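Local coordinates for protein endoglucanase (Uncultured bacterium, PDB 3X17) that hydrolyses internal beta-1,4-glucosidic linkages of cellulose as a family 9 glycoside hydrolase with an N-terminal Ig-like domain, at residues S73-R76 and L77-G80; S412-Q415 and T416-S420; V424-A428 and G429-W433; K442-L445 and L446-H450; A461-A464 and Q465-V469. All coordinates share one frame; numbering follows the deposited sequence.

From the N terminus, contact 1 lies at the end of a hairpin in the Ig-like domain; the other four follow within the family 9 catalytic domain, whose fold is an (alpha/alpha)6 barrel. Each contact is local, joining adjoining residues of one turn or helix, so all five run in series and none nests in or crosses another. Contact 2 ends helix 396-418, contact 3 bends the loop after it, and contacts 4 and 5 lie on helices 435-452 and 456-469. In space contacts 2, 3, 4 and 5 all touch one another. Contact 1 touches contacts 2 and 3, with L77 O 3.1 Å from A428 N, and so ties the two domains together.

Contact 1: S73-R76 and L77-G80; sequences SEDR and LVSG
D75 OD2 is gripped twice by S79: the hydroxyl OG donates to it over 2.5 Å, and the backbone N of S79 donates over 2.8 Å. The two donors arrive from different directions. OG uses the anti lone pair of OD2, pointing away from the other carboxylate oxygen, whereas the S79 N-H comes from well above the carboxylate plane. What makes this possible is the first torsion of D75, trans about CA-CB (chi1 -177°), which swings the carboxylate over the turn that follows. The backbone of the same residue is used as well. D75 O accepts the N-H of G80, with G80 N at 2.8 Å. A weaker bond, V78 N to D75 O at 3.3 Å, closes a type I beta turn from D75 to V78. D75 itself is the centre of an inverse gamma turn. The whole forms the connection of a beta hairpin in the Ig-like domain, between the antiparallel neighbours 63-74 and 82-87; backbone bonds between S73 and L83 and between D75 and D81 continue the pairing. V78 crosses the carboxylate at a slant, with its CB 3.4 Å from D75 OD2 and its CG2 3.6 Å from D75 OD1. The latter oxygen, D75 OD1, accepts the backbone N-H of G421 in the catalytic domain.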
loop_
_atom_site.group_PDB
_atom_site.type_symbol
_atom_site.label_atom_id
_atom_site.label_comp_id
_atom_site.label_asym_id
_atom_site.label_seq_id
_atom_site.Cartn_x
_atom_site.Cartn_y
_atom_site.Cartn_z
ATOM N N SER A 73 18.843 24.197 1.530
ATOM C CA SER A 73 19.334 22.936 2.096
ATOM C C SER A 73 19.705 21.991 0.959
ATOM O O SER A 73 18.973 21.872 -0.037
ATOM C CB SER A 73 18.238 22.269 2.929
ATOM O OG SER A 73 18.356 22.628 4.289
ATOM N N GLU A 74 20.811 21.279 1.137
ATOM C CA GLU A 74 21.235 20.281 0.167
ATOM C C GLU A 74 20.810 18.875 0.602
ATOM O O GLU A 74 21.260 18.363 1.628
ATOM C CB GLU A 74 22.746 20.342 -0.049
ATOM C CG GLU A 74 23.156 20.010 -1.481
ATOM C CD GLU A 74 24.655 19.774 -1.629
ATOM O OE1 GLU A 74 25.436 20.697 -1.294
ATOM O OE2 GLU A 74 25.046 18.668 -2.077
ATOM N N ASP A 75 19.947 18.248 -0.166
ATOM C CA ASP A 75 19.418 16.941 0.167
ATOM C C ASP A 75 20.447 15.862 -0.068
ATOM O O ASP A 75 20.281 15.016 -0.911
ATOM C CB ASP A 75 18.190 16.671 -0.658
ATOM C CG ASP A 75 17.542 15.372 -0.317
ATOM O OD1 ASP A 75 17.659 14.950 0.814
ATOM O OD2 ASP A 75 16.933 14.779 -1.193
ATOM N N ARG A 76 21.495 15.891 0.728
ATOM C CA ARG A 76 22.773 15.256 0.414
ATOM C C ARG A 76 22.691 13.725 0.491
ATOM O O ARG A 76 23.462 13.007 -0.165
ATOM C CB ARG A 76 23.838 15.760 1.380
ATOM C CG ARG A 76 25.240 15.846 0.824
ATOM C CD ARG A 76 26.187 16.398 1.902
ATOM N NE ARG A 76 26.005 15.715 3.185
ATOM C CZ ARG A 76 25.347 16.222 4.227
ATOM N NH1 ARG A 76 24.818 17.439 4.160
ATOM N NH2 ARG A 76 25.218 15.508 5.342
ATOM N N LEU A 77 21.747 13.231 1.283
ATOM C CA LEU A 77 21.673 11.805 1.563
ATOM C C LEU A 77 20.670 11.072 0.683
ATOM O O LEU A 77 20.501 9.858 0.800
ATOM C CB LEU A 77 21.347 11.583 3.032
ATOM C CG LEU A 77 22.524 11.938 3.955
ATOM C CD1 LEU A 77 22.244 11.421 5.353
ATOM C CD2 LEU A 77 23.849 11.338 3.406
ATOM N N VAL A 78 19.987 11.808 -0.168
ATOM C CA VAL A 78 18.921 11.238 -0.961
ATOM C C VAL A 78 18.892 11.669 -2.400
ATOM O O VAL A 78 19.283 10.936 -3.234
ATOM C CB VAL A 78 17.521 11.523 -0.352
ATOM C CG1 VAL A 78 16.480 10.671 -0.982
ATOM C CG2 VAL A 78 17.514 11.319 1.095
ATOM N N SER A 79 18.411 12.861 -2.682
ATOM C CA SER A 79 18.290 13.305 -4.074
ATOM C C SER A 79 19.564 13.982 -4.569
ATOM O O SER A 79 19.822 14.009 -5.761
ATOM C CB SER A 79 17.104 14.250 -4.276
ATOM O OG SER A 79 17.289 15.481 -3.587
ATOM N N GLY A 80 20.293 14.645 -3.679
ATOM C CA GLY A 80 21.357 15.555 -4.109
ATOM C C GLY A 80 20.896 16.981 -4.403
ATOM O O GLY A 80 21.719 17.845 -4.670
#

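Contact 2: S412-Q415 and T416-S420; sequences SVFQ and TYEQS
F414 meets two side chains of the next helical turn, Y417 and E418, and these contacts round the ring form the first group. F414 CE1 lies 3.6 Å from Y417 CD2; the ring centroids are 5.4 Å apart with planes inclined at 41°, an oblique pairing. The F414 side chain leaves the helix pointing away from its own backbone N (chi1 -167°), and the ring thereby reaches outward and along toward the following turn. E418 lies obliquely by the ring, its carboxylate meeting it through CD and OE2, each 3.4 Å from F414 CE2, with the carboxylate and ring planes 35° apart.

The polar side chains form a second group. Q415 and Q419 run alongside each other in extended form, pointing the same way, with amide planes almost perpendicular. Their OE1 atoms remain 4.0 Å apart, and no hydrogen bond links the two amides.

Backbone bonds make up the third. T416 N donates to S412 O at 3.2 Å and Y417 N to V413 O at 3.0 Å, ordinary alpha-helical spacing. E418 N also reaches F414 O at 3.0 Å, but the bond from Q419 N to Q415 O is weak, in keeping with Q419 being the first residue to leave helical angles at the end of helix 396-418.

One side of this helix end is therefore aromatic, the other amide-bearing. The aromatic side packs on helix 456-469, where F414 meets Y458 and A461 and Y417 OH bonds R460 NE, so Y417 serves both as a hydrophobic surface and as a polar partner.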
loop_
_atom_site.group_PDB
_atom_site.type_symbol
_atom_site.label_atom_id
_atom_site.label_comp_id
_atom_site.label_asym_id
_atom_site.label_seq_id
_atom_site.Cartn_x
_atom_site.Cartn_y
_atom_site.Cartn_z
ATOM N N SER A 412 13.061 5.483 14.578
ATOM C CA SER A 412 13.953 5.319 13.425
ATOM C C SER A 412 13.357 5.843 12.104
ATOM O O SER A 412 14.052 6.508 11.348
ATOM C CB SER A 412 14.467 3.882 13.285
ATOM O OG SER A 412 13.374 3.003 13.153
ATOM N N VAL A 413 12.076 5.582 11.835
ATOM C CA VAL A 413 11.468 6.167 10.640
ATOM C C VAL A 413 11.610 7.699 10.648
ATOM O O VAL A 413 12.074 8.282 9.668
ATOM C CB VAL A 413 9.999 5.743 10.420
ATOM C CG1 VAL A 413 9.393 6.547 9.298
ATOM C CG2 VAL A 413 9.936 4.257 10.079
ATOM N N PHE A 414 11.211 8.332 11.750
ATOM C CA PHE A 414 11.254 9.778 11.868
ATOM C C PHE A 414 12.648 10.357 11.651
ATOM O O PHE A 414 12.803 11.377 10.971
ATOM C CB PHE A 414 10.718 10.231 13.212
ATOM C CG PHE A 414 10.446 11.717 13.277
ATOM C CD1 PHE A 414 9.368 12.261 12.590
ATOM C CD2 PHE A 414 11.352 12.582 13.906
ATOM C CE1 PHE A 414 9.149 13.640 12.571
ATOM C CE2 PHE A 414 11.134 13.960 13.901
ATOM C CZ PHE A 414 10.038 14.488 13.224
ATOM N N GLN A 415 13.666 9.667 12.160
ATOM C CA GLN A 415 15.046 10.094 11.948
ATOM C C GLN A 415 15.457 10.091 10.475
ATOM O O GLN A 415 16.195 10.992 10.012
ATOM C CB GLN A 415 15.999 9.217 12.749
ATOM C CG GLN A 415 17.407 9.178 12.180
ATOM C CD GLN A 415 18.373 8.357 13.032
ATOM O OE1 GLN A 415 19.498 8.082 12.616
ATOM N NE2 GLN A 415 17.945 7.982 14.231
ATOM N N THR A 416 15.028 9.065 9.732
ATOM C CA THR A 416 15.291 9.053 8.291
ATOM C C THR A 416 14.540 10.193 7.601
ATOM O O THR A 416 15.086 10.905 6.756
ATOM C CB THR A 416 14.929 7.700 7.647
ATOM O OG1 THR A 416 15.550 6.641 8.382
ATOM C CG2 THR A 416 15.420 7.640 6.186
ATOM N N TYR A 417 13.295 10.394 7.994
ATOM C CA TYR A 417 12.497 11.451 7.407
ATOM C C TYR A 417 13.219 12.798 7.567
ATOM O O TYR A 417 13.207 13.636 6.657
ATOM C CB TYR A 417 11.125 11.485 8.073
ATOM C CG TYR A 417 10.403 12.816 8.019
ATOM C CD1 TYR A 417 9.681 13.192 6.894
ATOM C CD2 TYR A 417 10.369 13.657 9.131
ATOM C CE1 TYR A 417 8.987 14.417 6.844
ATOM C CE2 TYR A 417 9.631 14.847 9.114
ATOM C CZ TYR A 417 8.962 15.227 7.949
ATOM O OH TYR A 417 8.249 16.407 7.899
ATOM N N GLU A 418 13.867 12.988 8.708
ATOM C CA GLU A 418 14.536 14.255 8.973
ATOM C C GLU A 418 15.793 14.394 8.129
ATOM O O GLU A 418 16.210 15.498 7.831
ATOM C CB GLU A 418 14.889 14.387 10.454
ATOM C CG GLU A 418 13.668 14.532 11.361
ATOM C CD GLU A 418 14.008 15.229 12.663
ATOM O OE1 GLU A 418 14.859 14.701 13.422
ATOM O OE2 GLU A 418 13.433 16.308 12.905
ATOM N N GLN A 419 16.362 13.271 7.704
ATOM C CA GLN A 419 17.533 13.300 6.831
ATOM C C GLN A 419 17.188 13.521 5.355
ATOM O O GLN A 419 18.064 13.432 4.509
ATOM C CB GLN A 419 18.346 12.012 6.982
ATOM C CG GLN A 419 18.989 11.880 8.336
ATOM C CD GLN A 419 19.454 10.463 8.661
ATOM O OE1 GLN A 419 20.383 10.294 9.447
ATOM N NE2 GLN A 419 18.796 9.446 8.099
ATOM N N SER A 420 15.932 13.819 5.039
ATOM C CA SER A 420 15.464 13.651 3.670
ATOM C C SER A 420 14.724 14.876 3.173
ATOM O O SER A 420 13.613 15.167 3.601
ATOM C CB SER A 420 14.564 12.421 3.549
ATOM O OG SER A 420 14.106 12.258 2.210
#

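Contact 3: V424-A428 and G429-W433; sequences VPILA and GSFHW
F431 folds its ring back over I426, five residues earlier in the chain. From CB, a chi1 of -74° turns CG back from the carbonyl carbon, and the ring leans toward the 424-428 segment. CG is the first atom to meet something, I426 CG2 at 4.1 Å. On one side of the ring CD1 comes within 3.6 Å of L427 O, and CE1 within 3.5 Å of I426 O; on the other, CE2 is 4.1 Å from I426 CB. At the tip, CZ also lies 3.5 Å from I426 O, while V424 CG1 stands farther off at the ring edge, near its plane. Over the face lies the methyl CG2 of I426, almost exactly above the centroid of the F431 ring and only 5° off its normal, a CH-pi contact.

The backbone makes this overlap possible by reversing direction. A type II beta turn runs from L427 to S430, closed by S430 N donating to L427 O at 2.8 Å, with G429 at its third position, where a positive phi (91°) is expected for that turn type.

The loop runs between helices 396-418 and 435-452. F431 also packs against Y468 of helix 456-469, and its backbone N bonds D513 OD2, while the backbone of A428 bonds L77 in the Ig-like domain's hairpin after strand 63-74.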
loop_
_atom_site.group_PDB
_atom_site.type_symbol
_atom_site.label_atom_id
_atom_site.label_comp_id
_atom_site.label_asym_id
_atom_site.label_seq_id
_atom_site.Cartn_x
_atom_site.Cartn_y
_atom_site.Cartn_z
ATOM N N VAL A 424 10.626 11.666 2.010
ATOM C CA VAL A 424 10.567 10.204 1.845
ATOM C C VAL A 424 11.617 9.550 2.721
ATOM O O VAL A 424 12.773 9.941 2.685
ATOM C CB VAL A 424 10.740 9.762 0.360
ATOM C CG1 VAL A 424 12.043 10.285 -0.229
ATOM C CG2 VAL A 424 10.700 8.229 0.251
ATOM N N PRO A 425 11.191 8.650 3.620
ATOM C CA PRO A 425 12.095 8.089 4.631
ATOM C C PRO A 425 12.962 6.970 4.087
ATOM O O PRO A 425 13.110 5.920 4.726
ATOM C CB PRO A 425 11.141 7.576 5.724
ATOM C CG PRO A 425 9.809 7.438 5.044
ATOM C CD PRO A 425 9.835 8.086 3.710
ATOM N N ILE A 426 13.633 7.253 2.976
ATOM C CA ILE A 426 14.431 6.256 2.296
ATOM C C ILE A 426 15.694 6.925 1.770
ATOM O O ILE A 426 15.622 7.946 1.093
ATOM C CB ILE A 426 13.647 5.615 1.122
ATOM C CG1 ILE A 426 12.322 5.028 1.641
ATOM C CG2 ILE A 426 14.485 4.538 0.464
ATOM C CD1 ILE A 426 11.317 4.627 0.545
ATOM N N LEU A 427 16.853 6.383 2.122
ATOM C CA LEU A 427 18.112 6.997 1.677
ATOM C C LEU A 427 18.575 6.411 0.343
ATOM O O LEU A 427 18.270 5.247 0.011
ATOM C CB LEU A 427 19.204 6.829 2.732
ATOM C CG LEU A 427 18.922 7.343 4.153
ATOM C CD1 LEU A 427 20.085 7.015 5.060
ATOM C CD2 LEU A 427 18.671 8.858 4.125
ATOM N N ALA A 428 19.312 7.224 -0.406
ATOM C CA ALA A 428 20.028 6.777 -1.589
ATOM C C ALA A 428 20.800 5.478 -1.344
ATOM O O ALA A 428 21.453 5.316 -0.315
ATOM C CB ALA A 428 20.986 7.882 -2.091
ATOM N N GLY A 429 20.727 4.560 -2.302
ATOM C CA GLY A 429 21.280 3.225 -2.112
ATOM C C GLY A 429 20.245 2.262 -1.556
ATOM O O GLY A 429 20.452 1.045 -1.576
ATOM N N SER A 430 19.121 2.778 -1.063
ATOM C CA SER A 430 18.133 1.869 -0.473
ATOM C C SER A 430 16.775 1.890 -1.163
ATOM O O SER A 430 15.787 1.423 -0.589
ATOM C CB SER A 430 17.959 2.118 1.038
ATOM O OG SER A 430 19.038 1.558 1.766
ATOM N N PHE A 431 16.705 2.480 -2.353
ATOM C CA PHE A 431 15.456 2.455 -3.128
ATOM C C PHE A 431 15.272 1.117 -3.827
ATOM O O PHE A 431 15.993 0.796 -4.758
ATOM C CB PHE A 431 15.425 3.596 -4.150
ATOM C CG PHE A 431 15.180 4.946 -3.537
ATOM C CD1 PHE A 431 16.212 5.625 -2.885
ATOM C CD2 PHE A 431 13.902 5.465 -3.467
ATOM C CE1 PHE A 431 15.984 6.847 -2.249
ATOM C CE2 PHE A 431 13.659 6.719 -2.869
ATOM C CZ PHE A 431 14.699 7.416 -2.278
ATOM N N HIS A 432 14.313 0.335 -3.356
ATOM C CA HIS A 432 14.036 -0.970 -3.925
ATOM C C HIS A 432 12.700 -0.964 -4.671
ATOM O O HIS A 432 11.907 -0.026 -4.583
ATOM C CB HIS A 432 14.006 -2.052 -2.830
ATOM C CG HIS A 432 15.213 -2.052 -1.940
ATOM N ND1 HIS A 432 15.140 -1.823 -0.579
ATOM C CD2 HIS A 432 16.530 -2.183 -2.228
ATOM C CE1 HIS A 432 16.358 -1.843 -0.066
ATOM N NE2 HIS A 432 17.220 -2.049 -1.049
ATOM N N TRP A 433 12.439 -2.067 -5.347
ATOM C CA TRP A 433 11.172 -2.307 -6.018
ATOM C C TRP A 433 10.027 -2.147 -5.008
ATOM O O TRP A 433 9.985 -2.857 -4.034
ATOM C CB TRP A 433 11.195 -3.755 -6.491
ATOM C CG TRP A 433 10.216 -4.114 -7.527
ATOM C CD1 TRP A 433 9.018 -3.524 -7.778
ATOM C CD2 TRP A 433 10.288 -5.261 -8.378
ATOM N NE1 TRP A 433 8.353 -4.209 -8.779
ATOM C CE2 TRP A 433 9.126 -5.271 -9.169
ATOM C CE3 TRP A 433 11.224 -6.289 -8.536
ATOM C CZ2 TRP A 433 8.892 -6.243 -10.140
ATOM C CZ3 TRP A 433 10.994 -7.255 -9.511
ATOM C CH2 TRP A 433 9.822 -7.238 -10.276
#

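Contact 4: K442-L445 and L446-H450; sequences KGML and LLFAH
The ring of F448 has M444 beneath one face, both the backbone oxygen and the side chain of that residue lying on the same side. M444 O is 3.5 Å below the plane, offset toward the rim near CG. Farther out, M444 CG lies 4.0 Å from the ring centroid and 24° off the normal, a CH-pi contact over the face. The sulfur is more oblique: M444 SD approaches the ring's outer end, 3.7 Å from F448 CZ, in a Met-aromatic contact. L445 CD2 comes in obliquely, 4.1 Å from F448 CD2, the two side chains crossing at a slant. The ring additionally stacks with F385.

The placement of M444 follows from its torsions. A trans chi1 (-172°) sends the chain along the helix toward F448 so that the two side chains run side by side in one direction; a bend at chi3 (-65°) then turns the methyl aside. M444 O thus does double duty, facing the ring and accepting the F448 N-H at 2.9 Å. L447 N to G443 O, at 3.0 Å, is one of the flanking bonds of the same regular alpha helix.

Within the barrel, helix 435-452 is enclosed on several sides. L446 packs against V413 and F414 of helix 396-418 and A461 of helix 456-469, while M444 and L447 meet F551 of helix 543-558.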
loop_
_atom_site.group_PDB
_atom_site.type_symbol
_atom_site.label_atom_id
_atom_site.label_comp_id
_atom_site.label_asym_id
_atom_site.label_seq_id
_atom_site.Cartn_x
_atom_site.Cartn_y
_atom_site.Cartn_z
ATOM N N LYS A 442 5.981 2.963 6.076
ATOM C CA LYS A 442 6.676 3.691 7.139
ATOM C C LYS A 442 5.843 4.843 7.700
ATOM O O LYS A 442 5.912 5.138 8.893
ATOM C CB LYS A 442 8.039 4.214 6.673
ATOM C CG LYS A 442 9.093 3.139 6.510
ATOM C CD LYS A 442 10.386 3.721 5.857
ATOM C CE LYS A 442 11.558 2.718 6.011
ATOM N NZ LYS A 442 12.859 3.261 5.466
ATOM N N GLY A 443 5.048 5.473 6.837
ATOM C CA GLY A 443 4.003 6.378 7.270
ATOM C C GLY A 443 3.070 5.716 8.263
ATOM O O GLY A 443 2.712 6.295 9.298
ATOM N N MET A 444 2.688 4.487 7.943
ATOM C CA MET A 444 1.856 3.670 8.826
ATOM C C MET A 444 2.516 3.424 10.195
ATOM O O MET A 444 1.849 3.520 11.190
ATOM C CB MET A 444 1.479 2.336 8.156
ATOM C CG MET A 444 0.451 1.507 8.947
ATOM S SD MET A 444 0.352 -0.195 8.329
ATOM C CE MET A 444 -0.283 0.062 6.679
ATOM N N LEU A 445 3.813 3.140 10.255
ATOM C CA LEU A 445 4.452 2.980 11.569
ATOM C C LEU A 445 4.468 4.271 12.391
ATOM O O LEU A 445 4.257 4.228 13.612
ATOM C CB LEU A 445 5.862 2.379 11.492
ATOM C CG LEU A 445 6.047 1.084 10.692
ATOM C CD1 LEU A 445 7.523 0.742 10.626
ATOM C CD2 LEU A 445 5.218 -0.071 11.246
ATOM N N LEU A 446 4.665 5.411 11.729
ATOM C CA LEU A 446 4.516 6.717 12.396
ATOM C C LEU A 446 3.113 6.884 12.971
ATOM O O LEU A 446 2.964 7.221 14.145
ATOM C CB LEU A 446 4.807 7.876 11.438
ATOM C CG LEU A 446 6.248 7.930 10.928
ATOM C CD1 LEU A 446 6.333 8.782 9.660
ATOM C CD2 LEU A 446 7.176 8.483 12.009
ATOM N N LEU A 447 2.094 6.528 12.194
ATOM C CA LEU A 447 0.749 6.631 12.680
ATOM C C LEU A 447 0.443 5.645 13.798
ATOM O O LEU A 447 -0.405 5.927 14.634
ATOM C CB LEU A 447 -0.273 6.503 11.548
ATOM C CG LEU A 447 -0.287 7.649 10.530
ATOM C CD1 LEU A 447 -1.234 7.341 9.369
ATOM C CD2 LEU A 447 -0.612 8.995 11.178
ATOM N N PHE A 448 1.062 4.468 13.796
ATOM C CA PHE A 448 0.825 3.524 14.904
ATOM C C PHE A 448 1.313 4.158 16.227
ATOM O O PHE A 448 0.630 4.086 17.246
ATOM C CB PHE A 448 1.563 2.206 14.698
ATOM C CG PHE A 448 0.896 1.256 13.711
ATOM C CD1 PHE A 448 -0.417 1.447 13.294
ATOM C CD2 PHE A 448 1.586 0.156 13.229
ATOM C CE1 PHE A 448 -1.023 0.560 12.394
ATOM C CE2 PHE A 448 0.973 -0.765 12.354
ATOM C CZ PHE A 448 -0.328 -0.552 11.938
ATOM N N ALA A 449 2.516 4.716 16.194
ATOM C CA ALA A 449 3.140 5.345 17.350
ATOM C C ALA A 449 2.341 6.574 17.787
ATOM O O ALA A 449 1.959 6.696 18.947
ATOM C CB ALA A 449 4.620 5.731 17.023
ATOM N N HIS A 450 1.959 7.391 16.821
ATOM C CA HIS A 450 1.038 8.493 17.050
ATOM C C HIS A 450 -0.232 8.054 17.775
ATOM O O HIS A 450 -0.796 8.806 18.573
ATOM C CB HIS A 450 0.672 9.170 15.729
ATOM C CG HIS A 450 -0.287 10.314 15.884
ATOM N ND1 HIS A 450 0.047 11.481 16.544
ATOM C CD2 HIS A 450 -1.577 10.458 15.493
ATOM C CE1 HIS A 450 -0.972 12.323 16.482
ATOM N NE2 HIS A 450 -1.985 11.709 15.895
#

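Contact 5: A461-A464 and Q465-V469; sequences AALA and QLDYV
Q465 bends its side chain back onto its own helix and donates from NE2 to A461 O at 3.0 Å. Two side-chain torsions produce this: chi1 of -56° keeps CG on the side of the backbone N, and chi2 of -40° folds the amide round toward the preceding turn instead of extending it. The Q465 backbone N bonds A462 O, three residues back, at 2.9 Å, a local tightening of the helix, and the side-chain NE2 takes the place at A461 O that the i+4 backbone N-H would normally fill. NE2 has a second acceptor in G423 O, which helps fix the amide's rotation.

L463 takes a different course. Its extended first torsion (chi1 176°) slants it across D467, its CG 4.0 Å from D467 OD2, and its CD1 lies 4.2 Å from L466 CD1. The aspartate is held by its backbone as well, D467 N donating to L463 O at 3.0 Å in the carbonyl plane. Its carboxylate bonds Q32 NE2 through OD2 and N21 ND2 through OD1, both from the Ig-like domain.

Helix 456-469 thus lies between its neighbours: A461 and A462 meet helix 435-452, L466 packs on helix 543-558, and L463 touches Y116 of helix 115-130.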
loop_
_atom_site.group_PDB
_atom_site.type_symbol
_atom_site.label_atom_id
_atom_site.label_comp_id
_atom_site.label_asym_id
_atom_site.label_seq_id
_atom_site.Cartn_x
_atom_site.Cartn_y
_atom_site.Cartn_z
ATOM N N ALA A 461 4.948 13.833 9.484
ATOM C CA ALA A 461 5.834 12.971 8.722
ATOM C C ALA A 461 5.045 11.958 7.899
ATOM O O ALA A 461 5.456 11.614 6.808
ATOM C CB ALA A 461 6.854 12.266 9.631
ATOM N N ALA A 462 3.941 11.445 8.444
ATOM C CA ALA A 462 3.071 10.546 7.703
ATOM C C ALA A 462 2.425 11.286 6.532
ATOM O O ALA A 462 2.385 10.775 5.402
ATOM C CB ALA A 462 1.992 9.959 8.626
ATOM N N LEU A 463 1.907 12.483 6.783
ATOM C CA LEU A 463 1.294 13.262 5.699
ATOM C C LEU A 463 2.295 13.450 4.566
ATOM O O LEU A 463 1.934 13.420 3.383
ATOM C CB LEU A 463 0.838 14.643 6.182
ATOM C CG LEU A 463 0.267 15.585 5.120
ATOM C CD1 LEU A 463 -0.952 14.907 4.413
ATOM C CD2 LEU A 463 -0.205 16.872 5.808
ATOM N N ALA A 464 3.547 13.655 4.943
ATOM C CA ALA A 464 4.608 13.903 3.972
ATOM C C ALA A 464 4.778 12.719 2.998
ATOM O O ALA A 464 5.386 12.871 1.920
ATOM C CB ALA A 464 5.916 14.181 4.706
ATOM N N GLN A 465 4.285 11.545 3.383
ATOM C CA GLN A 465 4.370 10.374 2.481
ATOM C C GLN A 465 3.283 10.407 1.404
ATOM O O GLN A 465 3.536 10.067 0.239
ATOM C CB GLN A 465 4.284 9.058 3.259
ATOM C CG GLN A 465 5.320 8.959 4.333
ATOM C CD GLN A 465 6.655 9.510 3.874
ATOM O OE1 GLN A 465 7.141 9.158 2.777
ATOM N NE2 GLN A 465 7.259 10.403 4.696
ATOM N N LEU A 466 2.102 10.885 1.784
ATOM C CA LEU A 466 1.105 11.263 0.794
ATOM C C LEU A 466 1.575 12.395 -0.123
ATOM O O LEU A 466 1.445 12.281 -1.336
ATOM C CB LEU A 466 -0.228 11.599 1.450
ATOM C CG LEU A 466 -0.949 10.474 2.194
ATOM C CD1 LEU A 466 -2.053 11.051 3.060
ATOM C CD2 LEU A 466 -1.598 9.525 1.179
ATOM N N ASP A 467 2.105 13.485 0.430
ATOM C CA ASP A 467 2.610 14.574 -0.426
ATOM C C ASP A 467 3.626 14.043 -1.424
ATOM O O ASP A 467 3.679 14.500 -2.564
ATOM C CB ASP A 467 3.250 15.734 0.373
ATOM C CG ASP A 467 2.252 16.451 1.315
ATOM O OD1 ASP A 467 1.016 16.503 1.032
ATOM O OD2 ASP A 467 2.730 17.034 2.315
ATOM N N TYR A 468 4.490 13.155 -0.947
ATOM C CA TYR A 468 5.594 12.656 -1.750
ATOM C C TYR A 468 5.118 11.808 -2.940
ATOM O O TYR A 468 5.537 12.048 -4.079
ATOM C CB TYR A 468 6.581 11.863 -0.894
ATOM C CG TYR A 468 7.573 11.071 -1.721
ATOM C CD1 TYR A 468 8.739 11.667 -2.207
ATOM C CD2 TYR A 468 7.411 9.700 -1.918
ATOM C CE1 TYR A 468 9.653 10.931 -2.963
ATOM C CE2 TYR A 468 8.348 8.958 -2.621
ATOM C CZ TYR A 468 9.452 9.581 -3.164
ATOM O OH TYR A 468 10.347 8.848 -3.925
ATOM N N VAL A 469 4.166 10.900 -2.701
ATOM C CA VAL A 469 3.679 10.062 -3.794
ATOM C C VAL A 469 2.742 10.840 -4.699
ATOM O O VAL A 469 2.374 10.348 -5.777
ATOM C CB VAL A 469 2.975 8.741 -3.346
ATOM C CG1 VAL A 469 3.923 7.811 -2.568
ATOM C CG2 VAL A 469 1.693 9.030 -2.585
#